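Local coordinates for protein sialidase B (Streptococcus pneumoniae TIGR4, PDB 4XIO) that hydrolyses alpha-(2->3)-, alpha-(2->6)- and alpha-(2->8)-linkages of terminal sialic acid in oligosaccharides, glycoproteins and glycolipids, at residues Ala40-Ser45 with Trp96-Gly101; Val104-Val109 with Met121-Ile126; Pro190-Phe195 with Lys249-Pro254. The protein carries 1 engineered substitution. All coordinates share one frame; numbering follows the deposited sequence.

Overall arrangement
Contacts 1 and 2 both belong to the N-terminal lectin-like domain and share a sheet, touching through the adjoining strands 98-99 and 102-113. Contact 3 lies on the propeller side, where Lys249-Pro254 carries the end of an Asp-box. Their chemistry follows their place. Contact 2 is a buried hairpin held by backbone and asparagine-amide hydrogen bonds, contact 1 a small, partly exposed loop contact bridged by water and charged side chains, and contact 3 a partly buried meeting of loops led by an aliphatic-on-indole contact. Pro190 and Phe191, packed on Trp96, bring the chain of contact 3 against contact 1.

Contact 1: Ala40-Ser45 with Trp96-Gly101; sequences ADKPNS and WGKHKG
Asp41 and Gly97 mark the closest approach of the two backbones, their CA atoms 4.6 Å apart, and no direct hydrogen bond joins the segments. Water fills that role: one molecule donates to both Ala40 O and Trp96 O, while another accepts from Ala40 N and lies 2.9 Å from Gly97 O. Next to these two waters the extended Lys98 chain passes at a slant across Asp41, whose CB rests 3.5 Å from Lys98 CG. With its CG between the backbone N and the carbonyl carbon (chi1 64°), Asp41 turns OD2 to the end of the lysine, 3.1 Å from Lys98 CE. The ion pair itself is long, 4.0 Å from Asp41 OD2 to Lys98 NZ. Lys42, bent at its last torsion, brings its NZ within 3.3 Å of Lys98 NZ; the nearby carboxylate may ease this closeness of like charges. The loop of Ala40-Ser45 joins strands 32-39 and 46-53, and Ala40 touches Met68 of strand 63-69. On the partner side, strand 98-99 pairs with strand 102-113, and the amides of Gly97 and Lys98 are held by the carboxylate of Asp607, between strands 598-605 and 616-620 of the catalytic propeller.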
ATOM      1  N   ALA A  40       9.326  20.091  10.658  1.00  8.46           N
ATOM      2  CA  ALA A  40       9.572  19.468  11.948  1.00 11.45           C
ATOM      3  C   ALA A  40      10.345  18.176  11.730  1.00 11.09           C
ATOM      4  O   ALA A  40       9.759  17.111  11.540  1.00 13.02           O
ATOM      5  CB  ALA A  40       8.256  19.204  12.694  1.00 10.70           C
ATOM      6  N   ASP A  41      11.669  18.272  11.741  1.00 10.78           N
ATOM      7  CA  ASP A  41      12.483  17.094  11.497  1.00 11.63           C
ATOM      8  C   ASP A  41      12.980  16.491  12.801  1.00 16.14           C
ATOM      9  O   ASP A  41      13.583  15.422  12.806  1.00 12.78           O
ATOM     10  CB  ASP A  41      13.639  17.419  10.549  1.00 15.39           C
ATOM     11  CG  ASP A  41      14.612  18.422  11.131  1.00 19.63           C
ATOM     12  OD1 ASP A  41      14.263  19.094  12.118  1.00 21.08           O
ATOM     13  OD2 ASP A  41      15.731  18.543  10.592  1.00 24.10           O
ATOM     14  N   LYS A  42      12.729  17.185  13.907  1.00 12.29           N
ATOM     15  CA  LYS A  42      13.002  16.643  15.239  1.00 15.22           C
ATOM     16  C   LYS A  42      11.853  16.949  16.187  1.00 12.61           C
ATOM     17  O   LYS A  42      12.064  17.563  17.231  1.00 12.88           O
ATOM     18  CB  LYS A  42      14.281  17.244  15.829  1.00 16.29           C
ATOM     19  CG  LYS A  42      15.505  17.080  14.968  1.00 30.78           C
ATOM     20  CD  LYS A  42      16.779  17.264  15.775  1.00 37.42           C
ATOM     21  CE  LYS A  42      17.982  17.347  14.844  1.00 49.51           C
ATOM     22  NZ  LYS A  42      17.773  16.532  13.609  1.00 51.59           N
ATOM     23  N   PRO A  43      10.633  16.504  15.852  1.00 11.86           N
ATOM     24  CA  PRO A  43       9.503  16.898  16.706  1.00  8.31           C
ATOM     25  C   PRO A  43       9.542  16.251  18.086  1.00 11.20           C
ATOM     26  O   PRO A  43      10.121  15.165  18.243  1.00 11.09           O
ATOM     27  CB  PRO A  43       8.292  16.355  15.939  1.00 11.59           C
ATOM     28  CG  PRO A  43       8.830  15.164  15.197  1.00  9.69           C
ATOM     29  CD  PRO A  43      10.222  15.579  14.776  1.00 13.27           C
ATOM     30  N   ASN A  44       8.929  16.913  19.071  1.00  8.99           N
ATOM     31  CA  ASN A  44       8.634  16.288  20.353  1.00  9.79           C
ATOM     32  C   ASN A  44       7.543  15.232  20.165  1.00 12.12           C
ATOM     33  O   ASN A  44       6.953  15.145  19.093  1.00  9.94           O
ATOM     34  CB  ASN A  44       8.192  17.339  21.379  1.00  9.98           C
ATOM     35  CG  ASN A  44       9.272  18.359  21.659  1.00 13.49           C
ATOM     36  OD1 ASN A  44       9.012  19.572  21.721  1.00 15.33           O
ATOM     37  ND2 ASN A  44      10.503  17.878  21.820  1.00  9.03           N
ATOM     38  N   SER A  45       7.268  14.433  21.196  1.00 11.75           N
ATOM     39  CA  SER A  45       6.312  13.324  21.062  1.00  9.41           C
ATOM     40  C   SER A  45       4.927  13.812  20.665  1.00 11.35           C
ATOM     41  O   SER A  45       4.265  13.229  19.800  1.00 11.43           O
ATOM     42  CB  SER A  45       6.215  12.534  22.371  1.00 13.16           C
ATOM     43  OG  SER A  45       5.186  11.579  22.279  1.00 19.25           O
ATOM     44  N   TRP A  96       5.724  14.511   6.278  1.00  6.49           N
ATOM     45  CA  TRP A  96       7.123  14.209   5.988  1.00  7.49           C
ATOM     46  C   TRP A  96       8.025  14.910   6.999  1.00  5.19           C
ATOM     47  O   TRP A  96       7.677  15.983   7.506  1.00  8.10           O
ATOM     48  CB  TRP A  96       7.485  14.663   4.570  1.00  4.69           C
ATOM     49  CG  TRP A  96       7.209  13.593   3.548  1.00  6.60           C
ATOM     50  CD1 TRP A  96       6.003  13.286   2.972  1.00  4.68           C
ATOM     51  CD2 TRP A  96       8.166  12.685   2.997  1.00  5.79           C
ATOM     52  NE1 TRP A  96       6.161  12.232   2.090  1.00  6.44           N
ATOM     53  CE2 TRP A  96       7.481  11.852   2.088  1.00  6.87           C
ATOM     54  CE3 TRP A  96       9.542  12.492   3.187  1.00  5.45           C
ATOM     55  CZ2 TRP A  96       8.128  10.836   1.379  1.00  5.92           C
ATOM     56  CZ3 TRP A  96      10.182  11.486   2.479  1.00  7.43           C
ATOM     57  CH2 TRP A  96       9.475  10.672   1.588  1.00  5.55           C
ATOM     58  N   GLY A  97       9.183  14.317   7.285  1.00  5.78           N
ATOM     59  CA  GLY A  97      10.143  14.918   8.203  1.00  6.39           C
ATOM     60  C   GLY A  97      11.350  15.439   7.447  1.00  8.35           C
ATOM     61  O   GLY A  97      11.612  16.652   7.413  1.00  9.64           O
ATOM     62  N   LYS A  98      12.076  14.506   6.827  1.00  7.44           N
ATOM     63  CA  LYS A  98      13.285  14.809   6.065  1.00  8.37           C
ATOM     64  C   LYS A  98      13.278  14.050   4.752  1.00  9.94           C
ATOM     65  O   LYS A  98      12.723  12.951   4.667  1.00  9.02           O
ATOM     66  CB  LYS A  98      14.521  14.364   6.850  1.00 11.56           C
ATOM     67  CG  LYS A  98      14.833  15.189   8.065  1.00 18.85           C
ATOM     68  CD  LYS A  98      16.093  14.671   8.749  1.00 23.10           C
ATOM     69  CE  LYS A  98      16.626  15.675   9.760  1.00 29.53           C
ATOM     70  NZ  LYS A  98      17.632  15.081  10.687  1.00 38.63           N
ATOM     71  N   HIS A  99      13.922  14.632   3.743  1.00  8.78           N
ATOM     72  CA  HIS A  99      14.131  13.976   2.454  1.00  7.55           C
ATOM     73  C   HIS A  99      15.538  14.340   1.999  1.00 11.05           C
ATOM     74  O   HIS A  99      15.880  15.533   1.946  1.00  9.55           O
ATOM     75  CB  HIS A  99      13.084  14.460   1.436  1.00  8.60           C
ATOM     76  CG  HIS A  99      13.282  13.928   0.048  1.00  7.46           C
ATOM     77  ND1 HIS A  99      13.372  12.578  -0.234  1.00  8.59           N
ATOM     78  CD2 HIS A  99      13.375  14.564  -1.147  1.00 10.07           C
ATOM     79  CE1 HIS A  99      13.527  12.409  -1.532  1.00  8.72           C
ATOM     80  NE2 HIS A  99      13.534  13.599  -2.114  1.00  9.52           N
ATOM     81  N   LYS A 100      16.346  13.329   1.678  1.00  9.84           N
ATOM     82  CA  LYS A 100      17.765  13.522   1.367  1.00 11.68           C
ATOM     83  C   LYS A 100      18.441  14.259   2.526  1.00 14.99           C
ATOM     84  O   LYS A 100      19.260  15.157   2.318  1.00 16.73           O
ATOM     85  CB  LYS A 100      17.956  14.251   0.027  1.00 12.75           C
ATOM     86  CG  LYS A 100      17.247  13.559  -1.159  1.00  9.87           C
ATOM     87  CD  LYS A 100      17.448  14.302  -2.484  1.00 12.72           C
ATOM     88  CE  LYS A 100      16.793  13.548  -3.632  1.00 15.61           C
ATOM     89  NZ  LYS A 100      17.140  14.130  -4.962  1.00 26.07           N
ATOM     90  N   GLY A 101      18.049  13.887   3.743  1.00 19.11           N
ATOM     91  CA  GLY A 101      18.640  14.433   4.953  1.00 22.97           C
ATOM     92  C   GLY A 101      18.204  15.842   5.325  1.00 28.78           C
ATOM     93  O   GLY A 101      18.576  16.337   6.390  1.00 20.63           O
TER
HETATM   94  O   HOH W   1       7.375  16.429  10.282  1.00 10.17           O
HETATM   95  O   HOH W   2       9.709  18.668   8.129  1.00 10.28           O

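Contact 2: Val104-Val109 with Met121-Ile126; sequences VENTLV and MYVNGI
Asn124 sends its CG beside the backbone N and away from the carbonyl carbon (chi1 -64°), which carries its amide across to Asn106 and Thr107; Asn106 has the same first torsion and meets it with OD1. The two amide planes are only 22° apart. Asn124 ND2 donates to Asn106 OD1 over 3.1 Å, and Asn124 OD1 accepts the backbone N-H of Thr107 over 2.9 Å, with the donor tilted from the carbonyl plane. Asn124 N returns a bond to Thr107 O, 2.8 Å long. The side-chain carbonyl thus appears to stand in for the backbone carbonyl of a continued strand. Asn106 ND2, for its part, is bound to Trp96 O.

This fits the chain path: strands 102-113 and 118-123 form an antiparallel hairpin of the lectin-like sheet, and at Asn124-Gly125, both with positive phi, a type I' turn from Val123 to Ile126 links strand 118-123 to strand 126-132. A water bridges Thr107 O and Gly125 N. Further along, Val109 and Tyr122 make a hydrogen-bonded pair, with N to O distances of 2.9 Å from Val109 N to Tyr122 O and 2.8 Å from Tyr122 N to Val109 O. The Tyr122 ring turns its edge to Val109 O, CD1 lies 4.1 Å from Val109 CB, and its hydroxyl reaches Asp179. The non-hydrogen-bonded pair Leu108-Val123 faces the other way, both side chains touching Ile74 of strand 74-80. Beside them Met121, bent at chi2 (77°) and chi3, curls its SD to 3.6 Å from Leu108 CG.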
ATOM      1  N   VAL A 104      11.779  18.673   5.373  1.00  8.29           N
ATOM      2  CA  VAL A 104      10.766  18.890   4.345  1.00  8.80           C
ATOM      3  C   VAL A 104       9.782  19.977   4.766  1.00  9.39           C
ATOM      4  O   VAL A 104       9.331  20.010   5.912  1.00  7.40           O
ATOM      5  CB  VAL A 104       9.976  17.579   4.053  1.00  9.44           C
ATOM      6  CG1 VAL A 104       8.768  17.856   3.157  1.00  9.20           C
ATOM      7  CG2 VAL A 104      10.886  16.535   3.417  1.00  9.43           C
ATOM      8  N   GLU A 105       9.449  20.865   3.835  1.00  7.62           N
ATOM      9  CA  GLU A 105       8.400  21.852   4.072  1.00  9.66           C
ATOM     10  C   GLU A 105       7.039  21.201   3.808  1.00  9.43           C
ATOM     11  O   GLU A 105       6.704  20.906   2.653  1.00 10.58           O
ATOM     12  CB  GLU A 105       8.577  23.063   3.154  1.00 12.85           C
ATOM     13  CG  GLU A 105       7.488  24.126   3.367  1.00 15.69           C
ATOM     14  CD  GLU A 105       7.401  25.135   2.237  1.00 27.29           C
ATOM     15  OE1 GLU A 105       6.772  24.828   1.203  1.00 21.15           O
ATOM     16  OE2 GLU A 105       7.944  26.244   2.395  1.00 23.98           O
ATOM     17  N   ASN A 106       6.277  20.960   4.876  1.00  9.33           N
ATOM     18  CA  ASN A 106       4.919  20.424   4.772  1.00  6.99           C
ATOM     19  C   ASN A 106       3.937  21.560   4.557  1.00 10.55           C
ATOM     20  O   ASN A 106       4.042  22.593   5.207  1.00  8.44           O
ATOM     21  CB  ASN A 106       4.532  19.676   6.055  1.00  5.59           C
ATOM     22  CG  ASN A 106       5.377  18.444   6.283  1.00 10.86           C
ATOM     23  OD1 ASN A 106       5.131  17.388   5.682  1.00  7.97           O
ATOM     24  ND2 ASN A 106       6.375  18.564   7.155  1.00  9.24           N
ATOM     25  N   THR A 107       2.987  21.374   3.646  1.00  9.40           N
ATOM     26  CA  THR A 107       1.979  22.399   3.407  1.00  7.83           C
ATOM     27  C   THR A 107       0.647  21.924   3.963  1.00  7.66           C
ATOM     28  O   THR A 107       0.022  21.027   3.399  1.00  8.21           O
ATOM     29  CB  THR A 107       1.824  22.717   1.914  1.00 11.23           C
ATOM     30  OG1 THR A 107       3.092  23.124   1.373  1.00 10.63           O
ATOM     31  CG2 THR A 107       0.806  23.844   1.723  1.00  9.72           C
ATOM     32  N   LEU A 108       0.225  22.530   5.069  1.00  6.41           N
ATOM     33  CA  LEU A 108      -0.992  22.128   5.765  1.00  5.00           C
ATOM     34  C   LEU A 108      -2.112  23.116   5.460  1.00  9.25           C
ATOM     35  O   LEU A 108      -1.906  24.332   5.485  1.00  6.57           O
ATOM     36  CB  LEU A 108      -0.736  22.076   7.280  1.00  4.79           C
ATOM     37  CG  LEU A 108      -1.885  21.663   8.208  1.00  4.80           C
ATOM     38  CD1 LEU A 108      -1.307  21.009   9.442  1.00  7.55           C
ATOM     39  CD2 LEU A 108      -2.761  22.873   8.620  1.00  5.26           C
ATOM     40  N   VAL A 109      -3.297  22.592   5.166  1.00  7.10           N
ATOM     41  CA  VAL A 109      -4.466  23.440   4.943  1.00  8.03           C
ATOM     42  C   VAL A 109      -5.615  22.898   5.762  1.00  9.51           C
ATOM     43  O   VAL A 109      -6.064  21.775   5.540  1.00  8.27           O
ATOM     44  CB  VAL A 109      -4.898  23.443   3.469  1.00  8.75           C
ATOM     45  CG1 VAL A 109      -6.042  24.439   3.263  1.00  7.09           C
ATOM     46  CG2 VAL A 109      -3.712  23.782   2.568  1.00  5.80           C
ATOM     47  N   MET A 121      -8.949  18.560   6.696  1.00  6.54           N
ATOM     48  CA  MET A 121      -7.511  18.789   6.754  1.00  9.33           C
ATOM     49  C   MET A 121      -6.819  18.218   5.527  1.00  6.67           C
ATOM     50  O   MET A 121      -7.050  17.060   5.148  1.00  6.45           O
ATOM     51  CB  MET A 121      -6.924  18.117   7.995  1.00  9.28           C
ATOM     52  CG  MET A 121      -5.409  18.263   8.132  1.00  7.88           C
ATOM     53  SD  MET A 121      -4.922  19.891   8.729  1.00  8.81           S
ATOM     54  CE  MET A 121      -5.359  19.739  10.457  1.00  7.39           C
ATOM     55  N   TYR A 122      -5.959  19.028   4.924  1.00  5.66           N
ATOM     56  CA  TYR A 122      -5.053  18.573   3.880  1.00  7.68           C
ATOM     57  C   TYR A 122      -3.607  18.745   4.333  1.00  7.60           C
ATOM     58  O   TYR A 122      -3.262  19.742   4.983  1.00  8.00           O
ATOM     59  CB  TYR A 122      -5.228  19.411   2.611  1.00  7.15           C
ATOM     60  CG  TYR A 122      -6.641  19.511   2.076  1.00  8.21           C
ATOM     61  CD1 TYR A 122      -7.553  20.413   2.615  1.00 10.27           C
ATOM     62  CD2 TYR A 122      -7.050  18.728   1.001  1.00  7.75           C
ATOM     63  CE1 TYR A 122      -8.844  20.520   2.104  1.00  8.79           C
ATOM     64  CE2 TYR A 122      -8.341  18.833   0.484  1.00 13.42           C
ATOM     65  CZ  TYR A 122      -9.226  19.731   1.040  1.00 16.38           C
ATOM     66  OH  TYR A 122     -10.505  19.837   0.530  1.00 14.87           O
ATOM     67  N   VAL A 123      -2.752  17.790   3.985  1.00  5.47           N
ATOM     68  CA  VAL A 123      -1.315  18.008   4.110  1.00  5.97           C
ATOM     69  C   VAL A 123      -0.642  17.555   2.829  1.00  5.91           C
ATOM     70  O   VAL A 123      -0.881  16.441   2.355  1.00  7.53           O
ATOM     71  CB  VAL A 123      -0.684  17.265   5.298  1.00  9.15           C
ATOM     72  CG1 VAL A 123       0.774  17.696   5.454  1.00  7.81           C
ATOM     73  CG2 VAL A 123      -1.460  17.533   6.583  1.00  8.80           C
ATOM     74  N   ASN A 124       0.189  18.431   2.271  1.00  6.96           N
ATOM     75  CA  ASN A 124       0.945  18.121   1.060  1.00  7.03           C
ATOM     76  C   ASN A 124       0.051  17.769  -0.126  1.00  7.16           C
ATOM     77  O   ASN A 124       0.401  16.929  -0.968  1.00  7.93           O
ATOM     78  CB  ASN A 124       2.011  17.053   1.363  1.00  8.54           C
ATOM     79  CG  ASN A 124       3.041  17.556   2.346  1.00  8.76           C
ATOM     80  OD1 ASN A 124       3.271  18.760   2.426  1.00  7.45           O
ATOM     81  ND2 ASN A 124       3.667  16.652   3.099  1.00  6.29           N
ATOM     82  N   GLY A 125      -1.101  18.439  -0.182  1.00  5.41           N
ATOM     83  CA  GLY A 125      -2.030  18.296  -1.287  1.00  8.77           C
ATOM     84  C   GLY A 125      -2.930  17.086  -1.154  1.00 12.78           C
ATOM     85  O   GLY A 125      -3.661  16.747  -2.092  1.00 11.62           O
ATOM     86  N   ILE A 126      -2.886  16.437   0.009  1.00  7.50           N
ATOM     87  CA  ILE A 126      -3.664  15.224   0.244  1.00  7.42           C
ATOM     88  C   ILE A 126      -4.679  15.466   1.348  1.00  7.27           C
ATOM     89  O   ILE A 126      -4.323  15.911   2.447  1.00  7.10           O
ATOM     90  CB  ILE A 126      -2.739  14.037   0.646  1.00  6.11           C
ATOM     91  CG1 ILE A 126      -1.812  13.674  -0.527  1.00  7.29           C
ATOM     92  CG2 ILE A 126      -3.565  12.821   1.076  1.00  4.62           C
ATOM     93  CD1 ILE A 126      -0.564  12.847  -0.128  1.00  6.55           C
TER
HETATM   94  O   HOH W   3      -2.077  20.516   1.479  1.00  7.68           O

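Contact 3: Pro190-Phe195 with Lys249-Pro254; sequences PFQLIF and KTWSEP
Trp251 meets Ile194 with one face of its indole, and it does so as the closing tryptophan of the Asp-box signature, the Ser-X-Asp-X-Gly-X-Thr-Trp turn recurring in sialidase propellers. Ser244, Asp246, Gly248 and Thr250 are the other signature residues, and Thr250 OG1 is bonded to Asp246. Followed outward, Trp251 CB comes within 4.2 Å of Ile194 CG2, at the margin of the contact. Trp251 CG and CD1 then run under Ile194 CG1, and NE1 donates to Gly248 O, a bond within the box that helps to set the rotation of the indole. Trp251 CE2 has Ile194 CD1 at 3.5 Å, and the far carbons CZ2, CH2 and CZ3 circle the same methyl. Ile194 CD1 therefore sits nearly over the centre of the six-membered ring, 10° off its normal: a CH-pi contact. The extended end of the isoleucine (chi2 178°) carries Ile194 CD1 out to this ring, while Ile194 CG2 faces Trp251 CE3. Tyr649 of strand 647-652 meets the indole edge-to-face.

Gln192 approaches in the plane of the indole, at its edge, where its NE2 is 3.9 Å from Trp251 NE1. Both nitrogens donate to Gly248 O, so one carbonyl ties the Asp-box to the incoming chain. Lys249 O is also near, but its angle is too poor for a hydrogen bond. At the other end the Phe195 and Pro254 side chains pass one another running opposite ways, with Phe195 CD1 3.6 Å from Pro254 CG. Phe195 lies about 10 Å, between side chains, from Arg207, a probable substrate-binding residue. Between these two apolar meetings, a water lies 2.8 Å from Ile194 O and 2.9 Å from Ser252 O.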
ATOM      1  N   PRO A 190       8.261  16.304  -1.475  1.00  6.30           N
ATOM      2  CA  PRO A 190       9.440  15.482  -1.784  1.00  8.24           C
ATOM      3  C   PRO A 190       9.072  14.202  -2.525  1.00  9.35           C
ATOM      4  O   PRO A 190       9.961  13.427  -2.897  1.00  9.82           O
ATOM      5  CB  PRO A 190       9.992  15.133  -0.397  1.00  6.71           C
ATOM      6  CG  PRO A 190       8.755  15.132   0.502  1.00  7.71           C
ATOM      7  CD  PRO A 190       7.895  16.251  -0.046  1.00  7.96           C
ATOM      8  N   PHE A 191       7.777  13.999  -2.744  1.00  6.69           N
ATOM      9  CA  PHE A 191       7.253  12.749  -3.291  1.00  6.37           C
ATOM     10  C   PHE A 191       6.240  13.009  -4.411  1.00  9.24           C
ATOM     11  O   PHE A 191       5.755  14.135  -4.587  1.00  8.57           O
ATOM     12  CB  PHE A 191       6.537  11.971  -2.179  1.00  8.43           C
ATOM     13  CG  PHE A 191       5.271  12.637  -1.713  1.00  7.19           C
ATOM     14  CD1 PHE A 191       5.308  13.618  -0.732  1.00  6.57           C
ATOM     15  CD2 PHE A 191       4.040  12.307  -2.292  1.00  8.85           C
ATOM     16  CE1 PHE A 191       4.138  14.255  -0.322  1.00  6.96           C
ATOM     17  CE2 PHE A 191       2.878  12.932  -1.899  1.00  8.52           C
ATOM     18  CZ  PHE A 191       2.924  13.910  -0.901  1.00  8.77           C
ATOM     19  N   GLN A 192       5.897  11.939  -5.135  1.00  6.03           N
ATOM     20  CA  GLN A 192       4.878  11.958  -6.178  1.00  5.93           C
ATOM     21  C   GLN A 192       3.881  10.853  -5.891  1.00  8.07           C
ATOM     22  O   GLN A 192       4.174   9.923  -5.140  1.00  6.25           O
ATOM     23  CB  GLN A 192       5.514  11.640  -7.538  1.00 10.21           C
ATOM     24  CG  GLN A 192       6.501  12.652  -8.021  1.00 10.52           C
ATOM     25  CD  GLN A 192       7.377  12.103  -9.124  1.00  8.84           C
ATOM     26  OE1 GLN A 192       8.595  12.064  -8.990  1.00 10.83           O
ATOM     27  NE2 GLN A 192       6.758  11.672 -10.223  1.00 10.25           N
ATOM     28  N   LEU A 193       2.707  10.940  -6.498  1.00  7.29           N
ATOM     29  CA  LEU A 193       1.757   9.842  -6.435  1.00  5.41           C
ATOM     30  C   LEU A 193       1.632   9.215  -7.822  1.00  7.39           C
ATOM     31  O   LEU A 193       1.518   9.923  -8.830  1.00  7.42           O
ATOM     32  CB  LEU A 193       0.388  10.319  -5.940  1.00  4.32           C
ATOM     33  CG  LEU A 193       0.333  10.956  -4.552  1.00  6.38           C
ATOM     34  CD1 LEU A 193      -1.088  11.476  -4.260  1.00  7.08           C
ATOM     35  CD2 LEU A 193       0.753   9.948  -3.481  1.00  7.07           C
ATOM     36  N   ILE A 194       1.683   7.888  -7.869  1.00  5.22           N
ATOM     37  CA  ILE A 194       1.464   7.134  -9.098  1.00  5.10           C
ATOM     38  C   ILE A 194       0.009   6.674  -9.113  1.00  4.51           C
ATOM     39  O   ILE A 194      -0.720   6.898 -10.085  1.00 10.01           O
ATOM     40  CB  ILE A 194       2.385   5.900  -9.165  1.00  3.15           C
ATOM     41  CG1 ILE A 194       3.863   6.320  -9.181  1.00  4.65           C
ATOM     42  CG2 ILE A 194       2.074   5.063 -10.403  1.00  4.95           C
ATOM     43  CD1 ILE A 194       4.847   5.136  -9.190  1.00  5.72           C
ATOM     44  N   PHE A 195      -0.403   6.037  -8.020  1.00  4.41           N
ATOM     45  CA  PHE A 195      -1.795   5.660  -7.803  1.00  4.63           C
ATOM     46  C   PHE A 195      -2.327   6.564  -6.715  1.00  5.49           C
ATOM     47  O   PHE A 195      -1.583   6.923  -5.806  1.00  4.40           O
ATOM     48  CB  PHE A 195      -1.852   4.203  -7.343  1.00  4.61           C
ATOM     49  CG  PHE A 195      -1.149   3.259  -8.278  1.00  6.06           C
ATOM     50  CD1 PHE A 195      -1.777   2.825  -9.440  1.00  5.42           C
ATOM     51  CD2 PHE A 195       0.150   2.829  -8.014  1.00  5.70           C
ATOM     52  CE1 PHE A 195      -1.122   1.962 -10.330  1.00  5.73           C
ATOM     53  CE2 PHE A 195       0.813   1.959  -8.894  1.00  5.44           C
ATOM     54  CZ  PHE A 195       0.168   1.527 -10.052  1.00  6.37           C
ATOM     55  N   LYS A 249       9.330  10.770 -13.875  1.00  7.87           N
ATOM     56  CA  LYS A 249       8.833  12.130 -13.674  1.00  9.39           C
ATOM     57  C   LYS A 249       7.315  12.210 -13.792  1.00  9.87           C
ATOM     58  O   LYS A 249       6.665  12.924 -13.025  1.00  7.09           O
ATOM     59  CB  LYS A 249       9.511  13.109 -14.642  1.00 11.48           C
ATOM     60  CG  LYS A 249      10.984  13.351 -14.319  1.00 15.72           C
ATOM     61  CD  LYS A 249      11.621  14.399 -15.241  1.00 23.89           C
ATOM     62  CE  LYS A 249      11.557  13.980 -16.711  1.00 27.95           C
ATOM     63  NZ  LYS A 249      12.219  14.981 -17.605  1.00 39.88           N
ATOM     64  N   THR A 250       6.746  11.486 -14.755  1.00  7.63           N
ATOM     65  CA  THR A 250       5.286  11.427 -14.907  1.00  6.93           C
ATOM     66  C   THR A 250       4.827   9.995 -15.132  1.00  8.16           C
ATOM     67  O   THR A 250       5.579   9.168 -15.649  1.00  5.42           O
ATOM     68  CB  THR A 250       4.767  12.284 -16.084  1.00  8.26           C
ATOM     69  OG1 THR A 250       5.310  11.782 -17.312  1.00  6.68           O
ATOM     70  CG2 THR A 250       5.147  13.748 -15.907  1.00 11.61           C
ATOM     71  N   TRP A 251       3.583   9.714 -14.757  1.00  8.27           N
ATOM     72  CA  TRP A 251       3.042   8.367 -14.828  1.00  5.68           C
ATOM     73  C   TRP A 251       1.707   8.348 -15.558  1.00  5.79           C
ATOM     74  O   TRP A 251       0.937   9.309 -15.476  1.00  7.23           O
ATOM     75  CB  TRP A 251       2.888   7.809 -13.408  1.00  6.07           C
ATOM     76  CG  TRP A 251       4.208   7.675 -12.753  1.00  5.56           C
ATOM     77  CD1 TRP A 251       4.928   8.658 -12.138  1.00  6.93           C
ATOM     78  CD2 TRP A 251       5.001   6.485 -12.686  1.00  5.12           C
ATOM     79  NE1 TRP A 251       6.125   8.149 -11.686  1.00  4.81           N
ATOM     80  CE2 TRP A 251       6.190   6.817 -12.005  1.00  6.74           C
ATOM     81  CE3 TRP A 251       4.812   5.167 -13.125  1.00  6.07           C
ATOM     82  CZ2 TRP A 251       7.192   5.875 -11.757  1.00  6.05           C
ATOM     83  CZ3 TRP A 251       5.807   4.235 -12.882  1.00  6.14           C
ATOM     84  CH2 TRP A 251       6.981   4.593 -12.201  1.00  5.48           C
ATOM     85  N   SER A 252       1.433   7.249 -16.255  1.00  5.20           N
ATOM     86  CA  SER A 252       0.185   7.078 -17.005  1.00  5.65           C
ATOM     87  C   SER A 252      -0.999   6.867 -16.082  1.00  7.22           C
ATOM     88  O   SER A 252      -0.830   6.414 -14.945  1.00  5.20           O
ATOM     89  CB  SER A 252       0.295   5.870 -17.938  1.00  6.74           C
ATOM     90  OG  SER A 252       0.517   4.683 -17.192  1.00  6.38           O
ATOM     91  N   GLU A 253      -2.204   7.188 -16.556  1.00  4.66           N
ATOM     92  CA  GLU A 253      -3.383   6.812 -15.788  1.00  8.74           C
ATOM     93  C   GLU A 253      -3.421   5.301 -15.670  1.00  6.30           C
ATOM     94  O   GLU A 253      -3.217   4.583 -16.657  1.00  6.40           O
ATOM     95  CB  GLU A 253      -4.662   7.306 -16.446  1.00  9.98           C
ATOM     96  CG  GLU A 253      -4.716   8.809 -16.597  1.00 13.01           C
ATOM     97  CD  GLU A 253      -6.116   9.291 -16.915  1.00 26.90           C
ATOM     98  OE1 GLU A 253      -6.296   9.943 -17.962  1.00 25.84           O
ATOM     99  OE2 GLU A 253      -7.035   9.000 -16.119  1.00 20.82           O
ATOM    100  N   PRO A 254      -3.675   4.807 -14.451  1.00  5.04           N
ATOM    101  CA  PRO A 254      -3.659   3.361 -14.224  1.00  4.21           C
ATOM    102  C   PRO A 254      -4.690   2.618 -15.060  1.00  6.61           C
ATOM    103  O   PRO A 254      -5.747   3.163 -15.419  1.00  7.66           O
ATOM    104  CB  PRO A 254      -4.013   3.235 -12.732  1.00  4.75           C
ATOM    105  CG  PRO A 254      -3.553   4.542 -12.127  1.00  6.70           C
ATOM    106  CD  PRO A 254      -3.841   5.571 -13.202  1.00  6.86           C
TER
HETATM  107  O   HOH W   4      -0.557   8.098 -12.566  1.00  6.56           O